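Local atomic coordinates of catalase-3 (Neurospora crassa, PDB entry 4AJ9), a protein that breaks hydrogen peroxide down to oxygen and water with a heme cofactor and so probably protects cells from its toxicity. Residues P98-F103 with E324-Q329; A123-T128 with P369-V374; N132-G137 with P330-R335. All coordinates share one frame; numbering follows the deposited sequence.

Contact 1: residues P98-F103 with E324-Q329. With HEM (protoporphyrin IX containing Fe), chain Y.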
# COMPACT_ATOMS: atom_id res chain seq x y z
N PRO C 98 -23.50 -14.51 -17.66
CA PRO C 98 -22.24 -13.93 -18.16
C PRO C 98 -21.03 -14.61 -17.52
O PRO C 98 -21.09 -15.00 -16.36
CB PRO C 98 -22.30 -12.48 -17.69
CG PRO C 98 -23.76 -12.22 -17.35
CD PRO C 98 -24.31 -13.54 -16.91
N VAL C 99 -19.95 -14.73 -18.29
CA VAL C 99 -18.71 -15.27 -17.75
C VAL C 99 -17.53 -14.40 -18.15
O VAL C 99 -17.61 -13.61 -19.10
CB VAL C 99 -18.44 -16.72 -18.23
CG1 VAL C 99 -19.64 -17.62 -17.93
CG2 VAL C 99 -18.11 -16.76 -19.73
N PHE C 100 -16.45 -14.52 -17.40
CA PHE C 100 -15.16 -14.03 -17.87
C PHE C 100 -14.16 -15.15 -17.65
O PHE C 100 -14.19 -15.82 -16.62
CB PHE C 100 -14.72 -12.77 -17.12
CG PHE C 100 -13.46 -12.15 -17.67
CD1 PHE C 100 -12.22 -12.61 -17.29
CD2 PHE C 100 -13.53 -11.10 -18.58
CE1 PHE C 100 -11.05 -12.05 -17.80
CE2 PHE C 100 -12.36 -10.53 -19.10
CZ PHE C 100 -11.12 -11.01 -18.71
N VAL C 101 -13.28 -15.36 -18.62
CA VAL C 101 -12.30 -16.42 -18.49
C VAL C 101 -10.90 -15.86 -18.69
O VAL C 101 -10.65 -15.10 -19.63
CB VAL C 101 -12.54 -17.54 -19.54
CG1 VAL C 101 -11.36 -18.50 -19.57
CG2 VAL C 101 -13.82 -18.28 -19.22
N ARG C 102 -9.98 -16.22 -17.80
CA ARG C 102 -8.58 -15.89 -18.02
C ARG C 102 -7.75 -17.17 -18.14
O ARG C 102 -7.86 -18.08 -17.31
CB ARG C 102 -8.03 -15.02 -16.89
CG ARG C 102 -6.59 -14.57 -17.09
CD ARG C 102 -6.23 -13.51 -16.04
NE ARG C 102 -4.86 -13.03 -16.19
CZ ARG C 102 -3.79 -13.68 -15.76
NH1 ARG C 102 -3.93 -14.86 -15.17
NH2 ARG C 102 -2.58 -13.16 -15.94
N PHE C 103 -6.95 -17.24 -19.20
CA PHE C 103 -6.07 -18.37 -19.45
C PHE C 103 -4.67 -17.87 -19.16
O PHE C 103 -4.43 -16.68 -19.26
CB PHE C 103 -6.13 -18.80 -20.92
CG PHE C 103 -7.50 -19.14 -21.40
CD1 PHE C 103 -8.05 -20.39 -21.13
CD2 PHE C 103 -8.24 -18.23 -22.16
CE1 PHE C 103 -9.32 -20.73 -21.59
CE2 PHE C 103 -9.52 -18.56 -22.63
CZ PHE C 103 -10.06 -19.83 -22.34
N GLU C 324 -6.18 -7.74 -16.23
CA GLU C 324 -5.15 -7.67 -15.19
C GLU C 324 -5.75 -7.57 -13.78
O GLU C 324 -5.26 -8.22 -12.85
CB GLU C 324 -4.19 -6.50 -15.43
CG GLU C 324 -2.98 -6.51 -14.48
CD GLU C 324 -2.04 -7.69 -14.75
OE1 GLU C 324 -2.12 -8.27 -15.85
OE2 GLU C 324 -1.21 -8.01 -13.86
N GLN C 325 -6.80 -6.77 -13.63
CA GLN C 325 -7.39 -6.53 -12.32
C GLN C 325 -8.32 -7.64 -11.81
O GLN C 325 -8.55 -7.74 -10.62
CB GLN C 325 -8.12 -5.19 -12.27
CG GLN C 325 -7.19 -3.98 -12.23
CD GLN C 325 -7.88 -2.69 -11.79
OE1 GLN C 325 -7.39 -1.97 -10.92
NE2 GLN C 325 -9.01 -2.38 -12.41
N ILE C 326 -8.88 -8.46 -12.70
CA ILE C 326 -9.81 -9.49 -12.22
C ILE C 326 -9.13 -10.40 -11.18
O ILE C 326 -7.99 -10.81 -11.34
CB ILE C 326 -10.45 -10.31 -13.35
CG1 ILE C 326 -11.70 -11.04 -12.82
CG2 ILE C 326 -9.42 -11.25 -14.00
CD1 ILE C 326 -12.55 -11.75 -13.91
N SER C 327 -9.87 -10.70 -10.10
CA SER C 327 -9.32 -11.41 -8.95
C SER C 327 -10.12 -12.69 -8.72
O SER C 327 -11.20 -12.65 -8.11
CB SER C 327 -9.47 -10.54 -7.69
OG SER C 327 -8.72 -9.34 -7.80
N PHE C 328 -9.61 -13.82 -9.21
CA PHE C 328 -10.31 -15.10 -9.05
C PHE C 328 -10.07 -15.66 -7.65
O PHE C 328 -9.06 -15.37 -7.02
CB PHE C 328 -9.83 -16.12 -10.08
CG PHE C 328 -10.28 -15.83 -11.49
CD1 PHE C 328 -11.53 -16.26 -11.95
CD2 PHE C 328 -9.44 -15.16 -12.38
CE1 PHE C 328 -11.93 -16.00 -13.25
CE2 PHE C 328 -9.85 -14.90 -13.68
CZ PHE C 328 -11.09 -15.32 -14.10
N GLN C 329 -11.02 -16.48 -7.18
CA GLN C 329 -10.90 -17.16 -5.89
C GLN C 329 -11.70 -18.46 -5.90
O GLN C 329 -12.89 -18.45 -6.22
CB GLN C 329 -11.46 -16.31 -4.75
CG GLN C 329 -10.75 -15.01 -4.42
CD GLN C 329 -11.34 -14.40 -3.16
OE1 GLN C 329 -11.52 -15.09 -2.17
NE2 GLN C 329 -11.67 -13.11 -3.21
CHA HEM Y . -3.47 -18.10 -9.32
CHB HEM Y . -5.02 -22.52 -10.64
CHC HEM Y . -3.05 -24.37 -6.63
CHD HEM Y . -2.31 -19.89 -4.93
C1A HEM Y . -4.03 -19.13 -10.06
C2A HEM Y . -4.65 -19.02 -11.38
C3A HEM Y . -5.06 -20.25 -11.74
C4A HEM Y . -4.74 -21.17 -10.67
CMA HEM Y . -5.78 -20.65 -13.06
CAA HEM Y . -4.75 -17.72 -12.22
CBA HEM Y . -6.13 -17.07 -12.10
CGA HEM Y . -6.17 -15.88 -13.02
O1A HEM Y . -6.17 -14.73 -12.52
O2A HEM Y . -6.20 -16.08 -14.26
C1B HEM Y . -4.68 -23.40 -9.64
C2B HEM Y . -5.06 -24.80 -9.56
C3B HEM Y . -4.50 -25.32 -8.46
C4B HEM Y . -3.76 -24.26 -7.80
CMB HEM Y . -5.95 -25.49 -10.62
CAB HEM Y . -4.62 -26.75 -7.89
CBB HEM Y . -5.69 -27.51 -8.16
C1C HEM Y . -2.76 -23.31 -5.79
C2C HEM Y . -2.43 -23.40 -4.38
C3C HEM Y . -2.21 -22.16 -3.94
C4C HEM Y . -2.44 -21.25 -5.03
CMC HEM Y . -2.30 -24.70 -3.57
CAC HEM Y . -1.87 -21.69 -2.52
CBC HEM Y . -2.35 -22.36 -1.48
C1D HEM Y . -2.53 -19.00 -5.94
C2D HEM Y . -2.38 -17.57 -5.80
C3D HEM Y . -2.74 -17.01 -7.17
C4D HEM Y . -3.08 -18.15 -7.99
CMD HEM Y . -1.94 -16.81 -4.53
CAD HEM Y . -2.76 -15.53 -7.58
CBD HEM Y . -4.20 -15.06 -7.45
CGD HEM Y . -4.27 -13.58 -7.73
O1D HEM Y . -5.37 -13.09 -8.07
O2D HEM Y . -3.21 -12.90 -7.63
NA HEM Y . -4.11 -20.45 -9.67
NB HEM Y . -3.89 -23.11 -8.55
NC HEM Y . -2.76 -21.98 -6.15
ND HEM Y . -2.95 -19.30 -7.23
FE HEM Y . -3.53 -21.21 -7.89
O HOH W 1 -3.23 -10.44 -16.90
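Phe100 and Ile326 supply the closest apolar touch, methyl CD1 of Ile326 lying 3.5 Å from Phe100 CD1. Ile326 CG1 stands anti to its backbone N (chi1 -163°), and an extended chi2 then carries the methyl obliquely to the ring. The tip of Phe328 joins at the ring edge, its CZ 4.3 Å from Phe100 CD1, while CE2 packs 3.7 Å from Arg102 CB. The carbonyl O of Phe100 lies near the plane of the Phe328 ring.

Strand 96-104 belongs to the antiparallel β-barrel of the catalase fold. Phe100 and Arg102, two residues apart, turn the same way from it, toward the loop after helix 319-324, and Arg102 and Phe328 help to form the heme pocket at a propionate.

Polar contacts centre on Arg102, whose chain is extended from CG to NE. Its NH1 donates to propionate O2A of the heme over 2.7 Å (160° at the hydrogen), the acceptor lying in the guanidinium plane. NH2 is bonded to His65 O and, over 3.0 Å, to a water that donates to Glu324 OE1. That bridge spans 4.9 Å between Arg102 NH2 and Glu324 OE1. An alanine in place of Arg102 would probably leave O2A without this charged donor and Glu324 without its water-mediated link. The other propionate oxygen, O1A, sits at the Phe328 ring edge, 3.3 Å from CD2.

Contact 2: residues A123-T128 with P369-V374; sequences ATRFYT and PINRPV
Tyr127 meets the 369-374 loop with its hydroxyl, which donates to Ile370 O over 2.7 Å. The oxygen is approached in its carbonyl plane at a C=O...OH angle of 155°. Tyr127 CG lies anti to its own carbonyl carbon, beside the backbone N, which sends the ring out from the strand edge-first into the loop: Ile370 O and Arg372 O both lie near the ring plane, the latter 3.5 Å from CE2. One ring face is covered from within the strand, by Arg125 CD 3.4 Å above the plane and offset toward the rim.

Arg125 begins extended, with CG anti to the backbone N, and then bends at chi3 (-57°). Past that bend NH1 donates to Asn371 OD1 over 3.0 Å, nearly straight, in the guanidinium plane and on a lone pair of the amide oxygen. The two side chains cross at about a right angle, their flat groups inclined by 56°. Asn371 OD1 also accepts from Ser327 N.

Farther along, the strand closes in an inverse gamma turn centred on Tyr127, its Thr128 N to Phe126 O bond weak. Val374 packs against this end, CG2 lying 3.3 Å from Tyr127 O and CG1 4.2 Å from Tyr127 CB. A water donates to Thr128 O and accepts from Val374 N, 2.9 Å away. Arg372 and Val374 are exposed.

The loop thus ties down the end of a barrel strand. Each guanidinium nitrogen of the buried Arg125 has a partner: Asn371 at NH1, Ser327 O at NH2 and Asp134 at NE, whose negative charge would be expected to stabilise the cation.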
# COMPACT_ATOMS: atom_id res chain seq x y z
N ALA C 123 -9.29 -20.21 -15.89
CA ALA C 123 -10.09 -19.75 -14.76
C ALA C 123 -11.34 -19.08 -15.27
O ALA C 123 -11.26 -18.18 -16.10
CB ALA C 123 -9.29 -18.77 -13.89
N THR C 124 -12.49 -19.51 -14.76
CA THR C 124 -13.78 -19.05 -15.27
C THR C 124 -14.61 -18.45 -14.15
O THR C 124 -14.80 -19.09 -13.12
CB THR C 124 -14.61 -20.23 -15.80
OG1 THR C 124 -13.88 -20.93 -16.81
CG2 THR C 124 -15.96 -19.74 -16.34
N ARG C 125 -15.11 -17.24 -14.35
CA ARG C 125 -16.08 -16.70 -13.41
C ARG C 125 -17.49 -16.74 -13.99
O ARG C 125 -17.71 -16.28 -15.12
CB ARG C 125 -15.74 -15.25 -13.04
CG ARG C 125 -16.88 -14.53 -12.30
CD ARG C 125 -16.35 -13.31 -11.57
NE ARG C 125 -15.29 -13.70 -10.65
CZ ARG C 125 -14.35 -12.90 -10.19
NH1 ARG C 125 -14.33 -11.61 -10.54
NH2 ARG C 125 -13.41 -13.38 -9.37
N PHE C 126 -18.43 -17.29 -13.23
CA PHE C 126 -19.83 -17.19 -13.59
C PHE C 126 -20.41 -16.09 -12.75
O PHE C 126 -20.34 -16.15 -11.52
CB PHE C 126 -20.58 -18.49 -13.26
CG PHE C 126 -20.05 -19.71 -13.95
CD1 PHE C 126 -19.03 -20.46 -13.38
CD2 PHE C 126 -20.62 -20.15 -15.14
CE1 PHE C 126 -18.56 -21.61 -14.01
CE2 PHE C 126 -20.16 -21.31 -15.78
CZ PHE C 126 -19.13 -22.04 -15.20
N TYR C 127 -20.95 -15.06 -13.38
CA TYR C 127 -21.59 -13.97 -12.65
C TYR C 127 -23.07 -14.35 -12.46
O TYR C 127 -23.94 -13.86 -13.19
CB TYR C 127 -21.45 -12.66 -13.44
CG TYR C 127 -20.03 -12.15 -13.64
CD1 TYR C 127 -19.24 -12.60 -14.71
CD2 TYR C 127 -19.50 -11.20 -12.78
CE1 TYR C 127 -17.95 -12.10 -14.89
CE2 TYR C 127 -18.21 -10.70 -12.96
CZ TYR C 127 -17.44 -11.16 -14.02
OH TYR C 127 -16.17 -10.66 -14.18
N THR C 128 -23.35 -15.23 -11.50
CA THR C 128 -24.70 -15.78 -11.33
C THR C 128 -25.60 -14.84 -10.57
O THR C 128 -25.13 -13.88 -9.95
CB THR C 128 -24.70 -17.14 -10.59
OG1 THR C 128 -24.70 -16.92 -9.16
CG2 THR C 128 -23.49 -17.97 -10.99
N PRO C 369 -15.10 -2.82 -11.13
CA PRO C 369 -16.15 -3.24 -12.07
C PRO C 369 -16.04 -4.71 -12.49
O PRO C 369 -17.05 -5.41 -12.51
CB PRO C 369 -15.92 -2.31 -13.26
CG PRO C 369 -15.37 -1.04 -12.62
CD PRO C 369 -14.45 -1.56 -11.54
N ILE C 370 -14.83 -5.17 -12.81
CA ILE C 370 -14.68 -6.55 -13.31
C ILE C 370 -14.90 -7.61 -12.22
O ILE C 370 -15.24 -8.75 -12.52
CB ILE C 370 -13.30 -6.77 -14.01
CG1 ILE C 370 -13.27 -8.10 -14.78
CG2 ILE C 370 -12.16 -6.68 -13.00
CD1 ILE C 370 -14.10 -8.10 -16.07
N ASN C 371 -14.74 -7.22 -10.95
CA ASN C 371 -14.98 -8.12 -9.83
C ASN C 371 -16.40 -8.08 -9.26
O ASN C 371 -16.83 -9.01 -8.58
CB ASN C 371 -13.97 -7.86 -8.71
CG ASN C 371 -12.60 -8.41 -9.03
OD1 ASN C 371 -12.48 -9.46 -9.66
ND2 ASN C 371 -11.57 -7.69 -8.61
N ARG C 372 -17.14 -7.00 -9.52
CA ARG C 372 -18.49 -6.90 -8.97
C ARG C 372 -19.39 -8.04 -9.42
O ARG C 372 -19.36 -8.44 -10.59
CB ARG C 372 -19.15 -5.57 -9.38
CG ARG C 372 -18.52 -4.34 -8.78
CD ARG C 372 -19.34 -3.12 -9.15
NE ARG C 372 -20.71 -3.27 -8.67
CZ ARG C 372 -21.61 -2.28 -8.66
NH1 ARG C 372 -21.27 -1.08 -9.11
NH2 ARG C 372 -22.83 -2.50 -8.20
N PRO C 373 -20.22 -8.56 -8.50
CA PRO C 373 -21.26 -9.51 -8.89
C PRO C 373 -22.38 -8.76 -9.58
O PRO C 373 -22.40 -7.54 -9.48
CB PRO C 373 -21.76 -10.04 -7.54
CG PRO C 373 -21.57 -8.88 -6.61
CD PRO C 373 -20.26 -8.24 -7.06
N VAL C 374 -23.26 -9.47 -10.28
CA VAL C 374 -24.47 -8.85 -10.84
C VAL C 374 -25.66 -8.93 -9.87
O VAL C 374 -26.70 -8.34 -10.11
CB VAL C 374 -24.88 -9.46 -12.19
CG1 VAL C 374 -23.80 -9.20 -13.25
CG2 VAL C 374 -25.14 -10.95 -12.05
O HOH W 2 -22.94 -12.32 -9.83

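Contact 3: residues N132-G137 with P330-R335. With HEM (protoporphyrin IX containing Fe), chain Y.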
# COMPACT_ATOMS: atom_id res chain seq x y z
N ASN C 132 -20.99 -14.42 -7.40
CA ASN C 132 -19.96 -14.89 -8.30
C ASN C 132 -19.50 -16.29 -7.91
O ASN C 132 -19.19 -16.54 -6.75
CB ASN C 132 -18.76 -13.95 -8.29
CG ASN C 132 -19.07 -12.61 -8.92
OD1 ASN C 132 -20.06 -12.48 -9.64
ND2 ASN C 132 -18.24 -11.61 -8.64
N PHE C 133 -19.47 -17.19 -8.90
CA PHE C 133 -18.93 -18.53 -8.75
C PHE C 133 -17.75 -18.72 -9.69
O PHE C 133 -17.88 -18.58 -10.90
CB PHE C 133 -20.01 -19.58 -9.07
CG PHE C 133 -19.50 -20.99 -9.03
CD1 PHE C 133 -18.88 -21.48 -7.90
CD2 PHE C 133 -19.64 -21.83 -10.13
CE1 PHE C 133 -18.40 -22.80 -7.85
CE2 PHE C 133 -19.18 -23.15 -10.09
CZ PHE C 133 -18.56 -23.63 -8.94
N ASP C 134 -16.58 -19.01 -9.14
CA ASP C 134 -15.38 -19.18 -9.96
C ASP C 134 -14.96 -20.64 -9.93
O ASP C 134 -14.90 -21.26 -8.85
CB ASP C 134 -14.20 -18.37 -9.43
CG ASP C 134 -14.42 -16.87 -9.45
OD1 ASP C 134 -15.42 -16.38 -10.02
OD2 ASP C 134 -13.54 -16.18 -8.88
N ILE C 135 -14.69 -21.18 -11.11
CA ILE C 135 -13.96 -22.43 -11.22
C ILE C 135 -12.56 -22.07 -11.66
O ILE C 135 -12.31 -21.70 -12.82
CB ILE C 135 -14.62 -23.39 -12.23
CG1 ILE C 135 -16.00 -23.82 -11.73
CG2 ILE C 135 -13.72 -24.58 -12.47
CD1 ILE C 135 -16.80 -24.66 -12.74
N VAL C 136 -11.63 -22.14 -10.72
CA VAL C 136 -10.26 -21.72 -10.98
C VAL C 136 -9.45 -22.96 -11.32
O VAL C 136 -8.91 -23.62 -10.44
CB VAL C 136 -9.66 -21.00 -9.75
CG1 VAL C 136 -8.24 -20.47 -10.06
CG2 VAL C 136 -10.58 -19.86 -9.32
N GLY C 137 -9.41 -23.28 -12.61
CA GLY C 137 -8.84 -24.55 -13.06
C GLY C 137 -7.56 -24.43 -13.85
O GLY C 137 -7.07 -23.33 -14.08
N PRO C 330 -11.07 -19.58 -5.51
CA PRO C 330 -11.85 -20.81 -5.35
C PRO C 330 -12.81 -20.66 -4.18
O PRO C 330 -13.74 -21.46 -4.05
CB PRO C 330 -10.79 -21.88 -5.07
CG PRO C 330 -9.51 -21.28 -5.44
CD PRO C 330 -9.63 -19.80 -5.28
N GLY C 331 -12.63 -19.63 -3.35
CA GLY C 331 -13.57 -19.39 -2.26
C GLY C 331 -14.83 -18.69 -2.76
O GLY C 331 -15.80 -18.49 -2.02
N HIS C 332 -14.81 -18.27 -4.02
CA HIS C 332 -16.01 -17.70 -4.62
C HIS C 332 -16.97 -18.84 -4.88
O HIS C 332 -16.99 -19.41 -5.98
CB HIS C 332 -15.67 -16.97 -5.91
CG HIS C 332 -15.13 -15.59 -5.70
ND1 HIS C 332 -14.50 -14.87 -6.70
CD2 HIS C 332 -15.16 -14.77 -4.62
CE1 HIS C 332 -14.16 -13.68 -6.23
NE2 HIS C 332 -14.55 -13.60 -4.98
N ILE C 333 -17.75 -19.20 -3.87
CA ILE C 333 -18.66 -20.35 -3.98
C ILE C 333 -20.09 -19.89 -3.79
O ILE C 333 -20.33 -18.81 -3.25
CB ILE C 333 -18.27 -21.45 -2.96
CG1 ILE C 333 -18.96 -22.78 -3.28
CG2 ILE C 333 -18.56 -21.00 -1.51
CD1 ILE C 333 -18.31 -23.97 -2.56
N VAL C 334 -21.04 -20.69 -4.28
CA VAL C 334 -22.46 -20.32 -4.22
C VAL C 334 -23.30 -21.48 -3.66
O VAL C 334 -22.87 -22.63 -3.69
CB VAL C 334 -23.00 -19.92 -5.61
CG1 VAL C 334 -22.25 -18.69 -6.16
CG2 VAL C 334 -22.86 -21.10 -6.58
N ARG C 335 -24.49 -21.16 -3.17
CA ARG C 335 -25.45 -22.19 -2.75
C ARG C 335 -25.57 -23.25 -3.82
O ARG C 335 -25.75 -22.94 -4.99
CB ARG C 335 -26.82 -21.56 -2.53
CG ARG C 335 -27.89 -22.54 -2.04
CD ARG C 335 -29.24 -21.84 -1.90
NE ARG C 335 -30.33 -22.77 -1.61
CZ ARG C 335 -30.84 -22.98 -0.40
NH1 ARG C 335 -30.35 -22.34 0.65
NH2 ARG C 335 -31.84 -23.84 -0.24
CHA HEM Y . -3.47 -18.10 -9.32
CHB HEM Y . -5.02 -22.52 -10.64
CHC HEM Y . -3.05 -24.37 -6.63
CHD HEM Y . -2.31 -19.89 -4.93
C1A HEM Y . -4.03 -19.13 -10.06
C2A HEM Y . -4.65 -19.02 -11.38
C3A HEM Y . -5.06 -20.25 -11.74
C4A HEM Y . -4.74 -21.17 -10.67
CMA HEM Y . -5.78 -20.65 -13.06
CAA HEM Y . -4.75 -17.72 -12.22
CBA HEM Y . -6.13 -17.07 -12.10
CGA HEM Y . -6.17 -15.88 -13.02
O1A HEM Y . -6.17 -14.73 -12.52
O2A HEM Y . -6.20 -16.08 -14.26
C1B HEM Y . -4.68 -23.40 -9.64
C2B HEM Y . -5.06 -24.80 -9.56
C3B HEM Y . -4.50 -25.32 -8.46
C4B HEM Y . -3.76 -24.26 -7.80
CMB HEM Y . -5.95 -25.49 -10.62
CAB HEM Y . -4.62 -26.75 -7.89
CBB HEM Y . -5.69 -27.51 -8.16
C1C HEM Y . -2.76 -23.31 -5.79
C2C HEM Y . -2.43 -23.40 -4.38
C3C HEM Y . -2.21 -22.16 -3.94
C4C HEM Y . -2.44 -21.25 -5.03
CMC HEM Y . -2.30 -24.70 -3.57
CAC HEM Y . -1.87 -21.69 -2.52
CBC HEM Y . -2.35 -22.36 -1.48
C1D HEM Y . -2.53 -19.00 -5.94
C2D HEM Y . -2.38 -17.57 -5.80
C3D HEM Y . -2.74 -17.01 -7.17
C4D HEM Y . -3.08 -18.15 -7.99
CMD HEM Y . -1.94 -16.81 -4.53
CAD HEM Y . -2.76 -15.53 -7.58
CBD HEM Y . -4.20 -15.06 -7.45
CGD HEM Y . -4.27 -13.58 -7.73
O1D HEM Y . -5.37 -13.09 -8.07
O2D HEM Y . -3.21 -12.90 -7.63
NA HEM Y . -4.11 -20.45 -9.67
NB HEM Y . -3.89 -23.11 -8.55
NC HEM Y . -2.76 -21.98 -6.15
ND HEM Y . -2.95 -19.30 -7.23
FE HEM Y . -3.53 -21.21 -7.89
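Asp134 and His332 form the tight part of this contact, a His-carboxylate hydrogen bond of 2.7 Å from ND1 to OD2. The two side chains lie side by side and point the same way, but their planes are 80° apart. ND1 meets OD2 from above the carboxylate, 57° out of its plane, whereas OD2 lies close to the plane of the imidazole. Both rotations are held from outside: Asp134 is fixed by its pairing with Arg125, its OD2 also accepts from Gln329 N, and His332 NE2 is bonded to Glu366 OE2. Two carboxylates would be expected to favour a protonated imidazole, the adjacent Arg125 cation to oppose it. Backbone follows side chain here, Asp134 N donating to His332 O over 3.2 Å. The same oxygen receives a CA-H...O contact from Phe133 CA at 3.5 Å.

Strand 131-138 forms a β-hairpin with strand 121-128 in the catalase barrel. Segment 330-335 runs roughly against it (147° between their directions) without becoming a further strand; an inverse gamma turn is centred on His332. Phe22 of the second subunit meets the His332 ring.

Two apolar pairs fit more loosely, although every touching residue is buried and neither pair forms a solvent side. Val334 crosses Phe133 at about a right angle, CG1 lying 3.8 Å from Phe133 CB, and Val136 CG2 stays 4.2 Å from Pro330 CD. Asn132 O, though buried, has no hydrogen-bond partner and rests beside carbons of His332 and Val334. The heme end is close again: the other Val136 methyl, CG1, lies 3.6 Å from porphyrin C3A, and Gly137 O is 3.1 Å from heme methyl CMA. Pro330 packs on Tyr352, by similarity the axial iron ligand.

In the fold
From the N terminus, the chain lays down strands 96-104, 121-128 and 131-138, consecutive antiparallel neighbours in the barrel sheet, and each supplies the first segment of one contact. The chain returns much later. Contact 1 closes first, at 324-329, and contact 3 follows at once with 330-335; contact 2 closes last, at 369-374, beyond helix 343-360. Contact 1 therefore crosses both others, while contact 3 falls wholly within the span of contact 2. Arg125 connects the three contacts. Contacts 1 and 3 border the heme most directly, and all three have residues that reach the second subunit.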